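Local coordinates for Tle cognate immunity protein 4 C-terminal domain-containing protein (Pseudomonas aeruginosa PAO1, PDB 4R1D), which probably acts as the immunity protein Tli4, binding the type VI secretion lipase effector Tle4 and so protecting the bacterium from its own toxin, at residues B[92-97]-B[109-114]; B[66-71]-B[79-84]; B[47-52]-B[96-101]. All blocks are in the same frame, centred on the assembly; numbering follows the deposited sequence.

Contact 1 of 3, residues B[92-97]-B[109-114]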
loop_
_atom_site.group_PDB
_atom_site.type_symbol
_atom_site.label_atom_id
_atom_site.label_comp_id
_atom_site.label_asym_id
_atom_site.label_seq_id
_atom_site.Cartn_x
_atom_site.Cartn_y
_atom_site.Cartn_z
ATOM N N THR B 92 4.459 -17.367 -15.078
ATOM C CA THR B 92 3.420 -17.688 -14.106
ATOM C C THR B 92 2.028 -17.648 -14.707
ATOM O O THR B 92 1.717 -16.812 -15.565
ATOM C CB THR B 92 3.447 -16.750 -12.869
ATOM O OG1 THR B 92 3.195 -15.397 -13.274
ATOM C CG2 THR B 92 4.797 -16.837 -12.153
ATOM N N TYR B 93 1.204 -18.581 -14.237
ATOM C CA TYR B 93 -0.209 -18.643 -14.553
ATOM C C TYR B 93 -0.998 -18.136 -13.359
ATOM O O TYR B 93 -0.478 -18.031 -12.248
ATOM C CB TYR B 93 -0.638 -20.102 -14.738
ATOM C CG TYR B 93 0.070 -20.882 -15.825
ATOM C CD1 TYR B 93 0.193 -20.380 -17.110
ATOM C CD2 TYR B 93 0.591 -22.137 -15.561
ATOM C CE1 TYR B 93 0.838 -21.118 -18.105
ATOM C CE2 TYR B 93 1.228 -22.873 -16.537
ATOM C CZ TYR B 93 1.349 -22.360 -17.805
ATOM O OH TYR B 93 1.988 -23.110 -18.770
ATOM N N LEU B 94 -2.269 -17.844 -13.604
ATOM C CA LEU B 94 -3.253 -17.735 -12.551
ATOM C C LEU B 94 -4.036 -19.034 -12.591
ATOM O O LEU B 94 -4.536 -19.429 -13.655
ATOM C CB LEU B 94 -4.192 -16.576 -12.856
ATOM C CG LEU B 94 -5.191 -16.169 -11.777
ATOM C CD1 LEU B 94 -4.460 -15.802 -10.479
ATOM C CD2 LEU B 94 -6.026 -15.003 -12.293
ATOM N N LEU B 95 -4.118 -19.709 -11.451
ATOM C CA LEU B 95 -4.945 -20.901 -11.324
ATOM C C LEU B 95 -6.090 -20.594 -10.372
ATOM O O LEU B 95 -5.880 -20.393 -9.176
ATOM C CB LEU B 95 -4.124 -22.078 -10.812
ATOM C CG LEU B 95 -4.912 -23.364 -10.539
ATOM C CD1 LEU B 95 -5.643 -23.811 -11.796
ATOM C CD2 LEU B 95 -3.992 -24.457 -10.016
ATOM N N ASP B 96 -7.293 -20.520 -10.928
ATOM C CA ASP B 96 -8.497 -20.201 -10.163
ATOM C C ASP B 96 -9.254 -21.501 -9.857
ATOM O O ASP B 96 -9.976 -22.011 -10.719
ATOM C CB ASP B 96 -9.358 -19.265 -11.002
ATOM C CG ASP B 96 -10.495 -18.625 -10.217
ATOM O OD1 ASP B 96 -10.535 -18.822 -8.998
ATOM O OD2 ASP B 96 -11.323 -17.917 -10.843
ATOM N N THR B 97 -9.080 -22.046 -8.655
ATOM C CA THR B 97 -9.694 -23.339 -8.319
ATOM C C THR B 97 -11.011 -23.201 -7.567
ATOM O O THR B 97 -11.144 -22.379 -6.651
ATOM C CB THR B 97 -8.782 -24.257 -7.481
ATOM O OG1 THR B 97 -8.618 -23.712 -6.170
ATOM C CG2 THR B 97 -7.410 -24.480 -8.151
ATOM N N ARG B 109 -13.674 -20.815 -3.371
ATOM C CA ARG B 109 -12.788 -20.352 -4.426
ATOM C C ARG B 109 -11.386 -20.198 -3.844
ATOM O O ARG B 109 -11.218 -19.595 -2.793
ATOM C CB ARG B 109 -13.259 -19.009 -4.975
ATOM C CG ARG B 109 -12.373 -18.479 -6.081
ATOM C CD ARG B 109 -12.780 -17.073 -6.502
ATOM N NE ARG B 109 -12.247 -16.740 -7.821
ATOM C CZ ARG B 109 -12.400 -15.560 -8.416
ATOM N NH1 ARG B 109 -13.059 -14.586 -7.808
ATOM N NH2 ARG B 109 -11.888 -15.352 -9.627
ATOM N N TRP B 110 -10.389 -20.757 -4.520
ATOM C CA TRP B 110 -9.020 -20.680 -4.045
ATOM C C TRP B 110 -8.138 -20.346 -5.241
ATOM O O TRP B 110 -7.794 -21.221 -6.043
ATOM C CB TRP B 110 -8.599 -21.999 -3.398
ATOM C CG TRP B 110 -7.167 -21.987 -2.921
ATOM C CD1 TRP B 110 -6.557 -21.025 -2.159
ATOM C CD2 TRP B 110 -6.174 -22.986 -3.180
ATOM N NE1 TRP B 110 -5.234 -21.372 -1.921
ATOM C CE2 TRP B 110 -4.977 -22.568 -2.540
ATOM C CE3 TRP B 110 -6.179 -24.197 -3.882
ATOM C CZ2 TRP B 110 -3.807 -23.316 -2.587
ATOM C CZ3 TRP B 110 -4.997 -24.946 -3.925
ATOM C CH2 TRP B 110 -3.838 -24.500 -3.279
ATOM N N LYS B 111 -7.801 -19.071 -5.378
ATOM C CA LYS B 111 -7.147 -18.600 -6.594
ATOM C C LYS B 111 -5.779 -18.026 -6.291
ATOM O O LYS B 111 -5.610 -17.262 -5.343
ATOM C CB LYS B 111 -8.009 -17.534 -7.282
ATOM C CG LYS B 111 -7.369 -16.916 -8.533
ATOM C CD LYS B 111 -8.250 -15.825 -9.122
ATOM C CE LYS B 111 -8.418 -14.664 -8.161
ATOM N NZ LYS B 111 -9.175 -13.536 -8.775
ATOM N N GLY B 112 -4.795 -18.392 -7.102
ATOM C CA GLY B 112 -3.472 -17.840 -6.912
ATOM C C GLY B 112 -2.554 -18.146 -8.069
ATOM O O GLY B 112 -2.915 -18.877 -8.984
ATOM N N LYS B 113 -1.356 -17.578 -8.032
ATOM C CA LYS B 113 -0.414 -17.787 -9.128
ATOM C C LYS B 113 0.339 -19.100 -8.990
ATOM O O LYS B 113 0.645 -19.551 -7.882
ATOM C CB LYS B 113 0.557 -16.605 -9.216
ATOM C CG LYS B 113 -0.123 -15.327 -9.639
ATOM C CD LYS B 113 0.858 -14.194 -9.847
ATOM C CE LYS B 113 1.033 -13.395 -8.572
ATOM N NZ LYS B 113 1.763 -12.131 -8.838
ATOM N N VAL B 114 0.642 -19.707 -10.138
ATOM C CA VAL B 114 1.359 -20.966 -10.191
ATOM C C VAL B 114 2.457 -20.848 -11.255
ATOM O O VAL B 114 2.248 -20.251 -12.305
ATOM C CB VAL B 114 0.386 -22.111 -10.551
ATOM C CG1 VAL B 114 1.134 -23.343 -11.020
ATOM C CG2 VAL B 114 -0.535 -22.417 -9.363
HETATM O O HOH W 1 -5.308 -22.050 -6.967
#
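Trp-110 O is gripped from Thr-97 by two donors: the hydroxyl OG1 at 2.6 Å, in the carbonyl plane and on a lone pair, and the backbone N, which comes from above that plane. A water that also donates to Leu-95 O adds a third bond to the same carbonyl. The setting is an antiparallel beta hairpin of strands 92-100 and 107-115, whose short axes run at 156°; the hydrogen-bonded pairs are Tyr-93 with Val-114, Leu-95 with Gly-112 and Thr-97 with Trp-110. Thr-97 OG1 sits between its backbone N and carbonyl carbon (chi1 69°), which brings the hydroxyl over to the partner strand; it also lies 3.4 Å from Trp-110 CE3. On this same face Leu-95 CB packs on Val-114 CG2 at 3.9 Å, and helix 119-132 covers Thr-97, Trp-110 and Val-114. The partner protein chain reaches this face too: Arg-397 of that chain makes a cation-pi contact with Trp-110, which places the hairpin at the interface with the other chain, in keeping with a Tle4-Tli4 complex.

The other face carries charge. Arg-109, extended from CG to NE, approaches Asp-96 side-on with two nitrogens, one to each carboxylate oxygen. NE to OD1 of Asp-96 is 2.9 Å and nearly straight at 170°, on the syn side; NH2 meets OD2 of Asp-96 from above the carboxylate plane. That OD2 also accepts from Tyr-98 OH, so the buried carboxylate is well satisfied, and the positive charge of Arg-109 would probably favour its ionised form. The aliphatic part of Lys-111 lies against both neighbours: its CG is 3.7 Å from Leu-94 CD1, while its CE rests 3.8 Å above the plane of the Arg-109 guanidinium, offset toward the rim.

Contact 2 of 3, residues B[66-71]-B[79-84]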
loop_
_atom_site.group_PDB
_atom_site.type_symbol
_atom_site.label_atom_id
_atom_site.label_comp_id
_atom_site.label_asym_id
_atom_site.label_seq_id
_atom_site.Cartn_x
_atom_site.Cartn_y
_atom_site.Cartn_z
ATOM N N ASN B 66 -4.287 -16.404 -26.724
ATOM C CA ASN B 66 -5.442 -16.442 -25.826
ATOM C C ASN B 66 -4.993 -16.393 -24.368
ATOM O O ASN B 66 -4.050 -17.077 -23.989
ATOM C CB ASN B 66 -6.284 -17.698 -26.098
ATOM C CG ASN B 66 -7.738 -17.551 -25.650
ATOM O OD1 ASN B 66 -8.027 -17.142 -24.517
ATOM N ND2 ASN B 66 -8.664 -17.895 -26.543
ATOM N N MET B 67 -5.665 -15.587 -23.547
ATOM C CA MET B 67 -5.345 -15.538 -22.128
ATOM C C MET B 67 -5.791 -16.801 -21.410
ATOM O O MET B 67 -5.224 -17.166 -20.383
ATOM C CB MET B 67 -5.956 -14.295 -21.459
ATOM C CG MET B 67 -5.218 -13.006 -21.779
ATOM S SD MET B 67 -3.566 -12.994 -21.086
ATOM C CE MET B 67 -3.936 -12.811 -19.331
ATOM N N PHE B 68 -6.801 -17.480 -21.952
ATOM C CA PHE B 68 -7.259 -18.724 -21.345
ATOM C C PHE B 68 -6.424 -19.905 -21.825
ATOM O O PHE B 68 -6.266 -20.117 -23.023
ATOM C CB PHE B 68 -8.735 -18.979 -21.641
ATOM C CG PHE B 68 -9.295 -20.162 -20.905
ATOM C CD1 PHE B 68 -9.522 -20.092 -19.539
ATOM C CD2 PHE B 68 -9.604 -21.340 -21.574
ATOM C CE1 PHE B 68 -10.038 -21.175 -18.848
ATOM C CE2 PHE B 68 -10.122 -22.430 -20.882
ATOM C CZ PHE B 68 -10.340 -22.343 -19.522
ATOM N N LEU B 69 -5.894 -20.671 -20.884
ATOM C CA LEU B 69 -5.075 -21.827 -21.226
ATOM C C LEU B 69 -5.866 -23.136 -21.186
ATOM O O LEU B 69 -5.908 -23.863 -22.175
ATOM C CB LEU B 69 -3.848 -21.885 -20.324
ATOM C CG LEU B 69 -3.060 -20.583 -20.533
ATOM C CD1 LEU B 69 -2.035 -20.371 -19.455
ATOM C CD2 LEU B 69 -2.408 -20.560 -21.925
ATOM N N ARG B 70 -6.503 -23.433 -20.058
ATOM C CA ARG B 70 -7.275 -24.666 -19.954
ATOM C C ARG B 70 -8.141 -24.725 -18.715
ATOM O O ARG B 70 -7.877 -24.055 -17.715
ATOM C CB ARG B 70 -6.358 -25.901 -20.002
ATOM C CG ARG B 70 -5.181 -25.872 -19.034
ATOM C CD ARG B 70 -4.200 -27.018 -19.313
ATOM N NE ARG B 70 -2.821 -26.648 -18.983
ATOM C CZ ARG B 70 -2.028 -25.932 -19.778
ATOM N NH1 ARG B 70 -2.473 -25.510 -20.957
ATOM N NH2 ARG B 70 -0.793 -25.631 -19.402
ATOM N N LYS B 71 -9.191 -25.531 -18.798
ATOM C CA LYS B 71 -9.970 -25.890 -17.632
ATOM C C LYS B 71 -9.521 -27.268 -17.171
ATOM O O LYS B 71 -9.506 -28.219 -17.959
ATOM C CB LYS B 71 -11.454 -25.893 -17.969
ATOM C CG LYS B 71 -12.356 -26.132 -16.777
ATOM C CD LYS B 71 -13.813 -26.077 -17.199
ATOM C CE LYS B 71 -14.737 -26.421 -16.050
ATOM N NZ LYS B 71 -16.151 -26.470 -16.513
ATOM N N VAL B 79 -12.805 -28.090 -10.001
ATOM C CA VAL B 79 -12.227 -27.654 -11.268
ATOM C C VAL B 79 -11.323 -26.431 -11.108
ATOM O O VAL B 79 -11.411 -25.692 -10.123
ATOM C CB VAL B 79 -13.321 -27.314 -12.307
ATOM C CG1 VAL B 79 -14.200 -28.539 -12.580
ATOM C CG2 VAL B 79 -14.166 -26.142 -11.829
ATOM N N GLY B 80 -10.464 -26.215 -12.093
ATOM C CA GLY B 80 -9.634 -25.024 -12.109
ATOM C C GLY B 80 -9.633 -24.346 -13.459
ATOM O O GLY B 80 -9.672 -25.009 -14.494
ATOM N N LEU B 81 -9.605 -23.017 -13.455
ATOM C CA LEU B 81 -9.399 -22.259 -14.676
ATOM C C LEU B 81 -7.965 -21.762 -14.677
ATOM O O LEU B 81 -7.540 -21.083 -13.748
ATOM C CB LEU B 81 -10.367 -21.068 -14.763
ATOM C CG LEU B 81 -11.866 -21.399 -14.685
ATOM C CD1 LEU B 81 -12.725 -20.141 -14.671
ATOM C CD2 LEU B 81 -12.279 -22.320 -15.837
ATOM N N LEU B 82 -7.220 -22.116 -15.716
ATOM C CA LEU B 82 -5.827 -21.712 -15.828
ATOM C C LEU B 82 -5.687 -20.670 -16.916
ATOM O O LEU B 82 -6.064 -20.902 -18.076
ATOM C CB LEU B 82 -4.950 -22.927 -16.153
ATOM C CG LEU B 82 -3.439 -22.702 -16.056
ATOM C CD1 LEU B 82 -3.017 -22.650 -14.609
ATOM C CD2 LEU B 82 -2.715 -23.841 -16.770
ATOM N N SER B 83 -5.151 -19.513 -16.542
ATOM C CA SER B 83 -4.936 -18.417 -17.480
ATOM C C SER B 83 -3.544 -17.858 -17.246
ATOM O O SER B 83 -2.932 -18.154 -16.227
ATOM C CB SER B 83 -5.994 -17.322 -17.283
ATOM O OG SER B 83 -5.929 -16.774 -15.968
ATOM N N TRP B 84 -3.028 -17.077 -18.191
ATOM C CA TRP B 84 -1.803 -16.316 -17.936
ATOM C C TRP B 84 -2.045 -15.327 -16.794
ATOM O O TRP B 84 -3.133 -14.779 -16.671
ATOM C CB TRP B 84 -1.353 -15.575 -19.199
ATOM C CG TRP B 84 -0.682 -16.490 -20.181
ATOM C CD1 TRP B 84 -1.122 -16.823 -21.430
ATOM C CD2 TRP B 84 0.546 -17.198 -19.984
ATOM N NE1 TRP B 84 -0.238 -17.697 -22.026
ATOM C CE2 TRP B 84 0.792 -17.943 -21.157
ATOM C CE3 TRP B 84 1.461 -17.280 -18.930
ATOM C CZ2 TRP B 84 1.916 -18.748 -21.303
ATOM C CZ3 TRP B 84 2.578 -18.079 -19.080
ATOM C CH2 TRP B 84 2.795 -18.803 -20.258
#
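The Trp-84 indole has Leu-69 CD1 over one face, 4.0 Å from the centroid of the five-membered ring and only 2° off the ring normal, a CH-pi contact; at the edge, in plane, lies Asn-66 O. The rings of His-61 and Tyr-93 also meet the indole, and Leu-69 CD2 is 3.6 Å from Trp-84 NE1. The sulfur of Met-67 makes an oblique Met-aromatic contact, and the methyl CE of Met-67 comes 3.8 Å from Trp-84 CB. Two other flat groups meet aliphatic carbon: the Arg-70 guanidinium has Leu-82 CD2 over one face, 3.3 Å above its plane and offset toward the rim, whereas the Phe-68 ring receives Leu-81 CD2 at its edge, with Arg-70 N over one of its faces. Arg-70 CG lies between its backbone N and carbonyl carbon (chi1 51°), and the chain runs side by side with Leu-82, pointing the same way.

Backbone evidence identifies a classic beta bulge in this antiparallel hairpin. Leu-69 N, at 2.8 Å, and Arg-70 N, at 3.2 Å, both donate to Leu-82 O, and the register shifts by one residue between Phe-68 and Arg-70. The bulge turns Leu-69 toward the partner strand, and its side chain reaches Trp-84. Before it, Asn-66 OD1 accepts from Phe-68 N at 2.9 Å in an Asx turn.

Within this chain strand 68-73 is outermost, and strand 79-84 lies between it and strand 92-100. Helix 42-58 packs on the face bearing Phe-68, Lys-71 and Ser-83, through Glu-53, Trp-56 and Arg-57. On the face of Arg-70 and Leu-82, Tyr-93 of strand 92-100 touches both and also reaches Leu-69, and Arg-70 forms a salt bridge with Glu-119 at the start of helix 119-132.

Contact 3 of 3, residues B[47-52]-B[96-101]; sequences ARVDRL and DTYVTS
Helix segment 47-52 runs nearly antiparallel to strand segment 96-100, at 167° between their directions, with the axes 10.8 Å apart at closest approach, so side chains rather than backbones bridge the interval. Tyr-98 is the centre of the contact. Its ring has Val-49 CG2 over one face, 3.8 Å from the ring centroid and 14° off the normal, which is the geometry of a CH-pi contact; the methyl sits almost equally far from CG and CD2 of the ring. The two side chains slide past each other in opposite directions. Tyr-98 CG is anti to its carbonyl carbon, beside the backbone N.

Arg-48 crosses Tyr-98 at about a right angle, bringing its CD to 3.8 Å from Tyr-98 CE1, and its guanidinium plane stands 42° from the ring. Beyond that carbon the polar ends are joined indirectly: one water accepts from Arg-48 NH1 and donates to Tyr-98 OH, at 2.9 Å in each case. The tyrosine hydroxyl donates a hydrogen bond to Asp-96 OD2 at 2.6 Å, approaching from above the carboxylate plane. Leu-52 crosses both side chains at about a right angle, its CD1 3.5 Å from Asp-96 OD2; the still shorter approach of that methyl to the hydroxyl is doubtful, since chi1 of Leu-52 is off a usual rotamer.

In the fold this is helix-on-sheet packing within the N-terminal family region. Arg-48 is held at its far end by a salt bridge to Asp-40, just before helix 42-58. Strand 92-100 is flanked by strands 79-84 and 107-115, and Arg-109 of strand 107-115 touches both Leu-52 and Tyr-98, while helix 119-132 packs against Thr-97 and Val-99.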
loop_
_atom_site.group_PDB
_atom_site.type_symbol
_atom_site.label_atom_id
_atom_site.label_comp_id
_atom_site.label_asym_id
_atom_site.label_seq_id
_atom_site.Cartn_x
_atom_site.Cartn_y
_atom_site.Cartn_z
ATOM N N ALA B 47 -22.521 -21.694 -13.178
ATOM C CA ALA B 47 -22.702 -20.525 -14.027
ATOM C C ALA B 47 -21.584 -19.512 -13.797
ATOM O O ALA B 47 -21.125 -18.852 -14.733
ATOM C CB ALA B 47 -24.060 -19.890 -13.760
ATOM N N ARG B 48 -21.159 -19.389 -12.543
ATOM C CA ARG B 48 -20.036 -18.525 -12.181
ATOM C C ARG B 48 -18.760 -18.947 -12.915
ATOM O O ARG B 48 -18.055 -18.118 -13.499
ATOM C CB ARG B 48 -19.795 -18.582 -10.667
ATOM C CG ARG B 48 -18.457 -17.993 -10.227
ATOM C CD ARG B 48 -18.091 -18.418 -8.805
ATOM N NE ARG B 48 -18.981 -17.863 -7.782
ATOM C CZ ARG B 48 -18.730 -16.759 -7.081
ATOM N NH1 ARG B 48 -17.618 -16.059 -7.294
ATOM N NH2 ARG B 48 -19.601 -16.344 -6.169
ATOM N N VAL B 49 -18.464 -20.239 -12.869
ATOM C CA VAL B 49 -17.251 -20.771 -13.491
ATOM C C VAL B 49 -17.288 -20.679 -15.016
ATOM O O VAL B 49 -16.304 -20.279 -15.646
ATOM C CB VAL B 49 -16.996 -22.217 -13.049
ATOM C CG1 VAL B 49 -15.863 -22.844 -13.858
ATOM C CG2 VAL B 49 -16.689 -22.259 -11.562
ATOM N N ASP B 50 -18.422 -21.043 -15.611
ATOM C CA ASP B 50 -18.573 -20.946 -17.062
ATOM C C ASP B 50 -18.457 -19.499 -17.507
ATOM O O ASP B 50 -17.869 -19.211 -18.546
ATOM C CB ASP B 50 -19.914 -21.524 -17.533
ATOM C CG ASP B 50 -19.965 -23.036 -17.456
ATOM O OD1 ASP B 50 -18.898 -23.679 -17.381
ATOM O OD2 ASP B 50 -21.085 -23.590 -17.487
ATOM N N ARG B 51 -19.029 -18.587 -16.725
ATOM C CA ARG B 51 -19.006 -17.167 -17.058
ATOM C C ARG B 51 -17.580 -16.640 -17.126
ATOM O O ARG B 51 -17.230 -15.867 -18.020
ATOM C CB ARG B 51 -19.782 -16.363 -16.015
ATOM C CG ARG B 51 -19.841 -14.871 -16.290
ATOM C CD ARG B 51 -20.313 -14.104 -15.056
ATOM N NE ARG B 51 -19.224 -13.328 -14.465
ATOM C CZ ARG B 51 -18.369 -13.791 -13.553
ATOM N NH1 ARG B 51 -18.470 -15.038 -13.100
ATOM N NH2 ARG B 51 -17.411 -12.999 -13.094
ATOM N N LEU B 52 -16.768 -17.043 -16.154
ATOM C CA LEU B 52 -15.379 -16.614 -16.086
ATOM C C LEU B 52 -14.552 -17.203 -17.212
ATOM O O LEU B 52 -13.704 -16.518 -17.785
ATOM C CB LEU B 52 -14.749 -17.023 -14.757
ATOM C CG LEU B 52 -14.777 -15.990 -13.640
ATOM C CD1 LEU B 52 -14.104 -16.572 -12.407
ATOM C CD2 LEU B 52 -14.079 -14.707 -14.100
ATOM N N ASP B 96 -7.293 -20.520 -10.928
ATOM C CA ASP B 96 -8.497 -20.201 -10.163
ATOM C C ASP B 96 -9.254 -21.501 -9.857
ATOM O O ASP B 96 -9.976 -22.011 -10.719
ATOM C CB ASP B 96 -9.358 -19.265 -11.002
ATOM C CG ASP B 96 -10.495 -18.625 -10.217
ATOM O OD1 ASP B 96 -10.535 -18.822 -8.998
ATOM O OD2 ASP B 96 -11.323 -17.917 -10.843
ATOM N N THR B 97 -9.080 -22.046 -8.655
ATOM C CA THR B 97 -9.694 -23.339 -8.319
ATOM C C THR B 97 -11.011 -23.201 -7.567
ATOM O O THR B 97 -11.144 -22.379 -6.651
ATOM C CB THR B 97 -8.782 -24.257 -7.481
ATOM O OG1 THR B 97 -8.618 -23.712 -6.170
ATOM C CG2 THR B 97 -7.410 -24.480 -8.151
ATOM N N TYR B 98 -11.975 -24.025 -7.955
ATOM C CA TYR B 98 -13.255 -24.099 -7.265
ATOM C C TYR B 98 -13.388 -25.501 -6.697
ATOM O O TYR B 98 -13.146 -26.493 -7.391
ATOM C CB TYR B 98 -14.388 -23.756 -8.236
ATOM C CG TYR B 98 -14.231 -22.350 -8.754
ATOM C CD1 TYR B 98 -14.838 -21.292 -8.106
ATOM C CD2 TYR B 98 -13.399 -22.067 -9.840
ATOM C CE1 TYR B 98 -14.671 -19.992 -8.540
ATOM C CE2 TYR B 98 -13.224 -20.766 -10.283
ATOM C CZ TYR B 98 -13.864 -19.733 -9.623
ATOM O OH TYR B 98 -13.713 -18.431 -10.036
ATOM N N VAL B 99 -13.734 -25.585 -5.423
ATOM C CA VAL B 99 -13.714 -26.873 -4.736
ATOM C C VAL B 99 -14.859 -26.940 -3.744
ATOM O O VAL B 99 -15.256 -25.920 -3.173
ATOM C CB VAL B 99 -12.362 -27.118 -4.026
ATOM C CG1 VAL B 99 -12.114 -26.080 -2.933
ATOM C CG2 VAL B 99 -12.288 -28.537 -3.466
ATOM N N THR B 100 -15.397 -28.139 -3.550
ATOM C CA THR B 100 -16.551 -28.330 -2.684
ATOM C C THR B 100 -16.246 -29.284 -1.540
ATOM O O THR B 100 -15.456 -30.205 -1.684
ATOM C CB THR B 100 -17.737 -28.891 -3.488
ATOM O OG1 THR B 100 -17.327 -30.089 -4.159
ATOM C CG2 THR B 100 -18.191 -27.877 -4.517
ATOM N N SER B 101 -16.880 -29.061 -0.395
ATOM C CA SER B 101 -16.725 -29.956 0.739
ATOM C C SER B 101 -17.626 -31.176 0.559
ATOM O O SER B 101 -18.592 -31.133 -0.211
ATOM C CB SER B 101 -17.097 -29.227 2.028
ATOM O OG SER B 101 -18.370 -28.616 1.888
HETATM O O HOH W 2 -15.512 -16.337 -9.230
#

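All three contacts fall within the Tli4 N-terminal domain, on the same side of the chain's centre. Contacts 1 and 2 have centres about 9 Å apart; contact 3 lies about 12 Å from each, centre to centre. Strands 68-73, 79-84, 92-100 and 107-115 follow one another both along the chain and across the sheet, so contacts 2 and 1 are successive hairpins, joined by backbone pairing of 79-84 with 92-100. Contact 3 places helix 42-58 over one face, and contact 2 is nested within the chain segment that it closes. Contacts 1 and 3 share Asp-96 and Thr-97. Of the three, contact 1 alone touches the other protein chain.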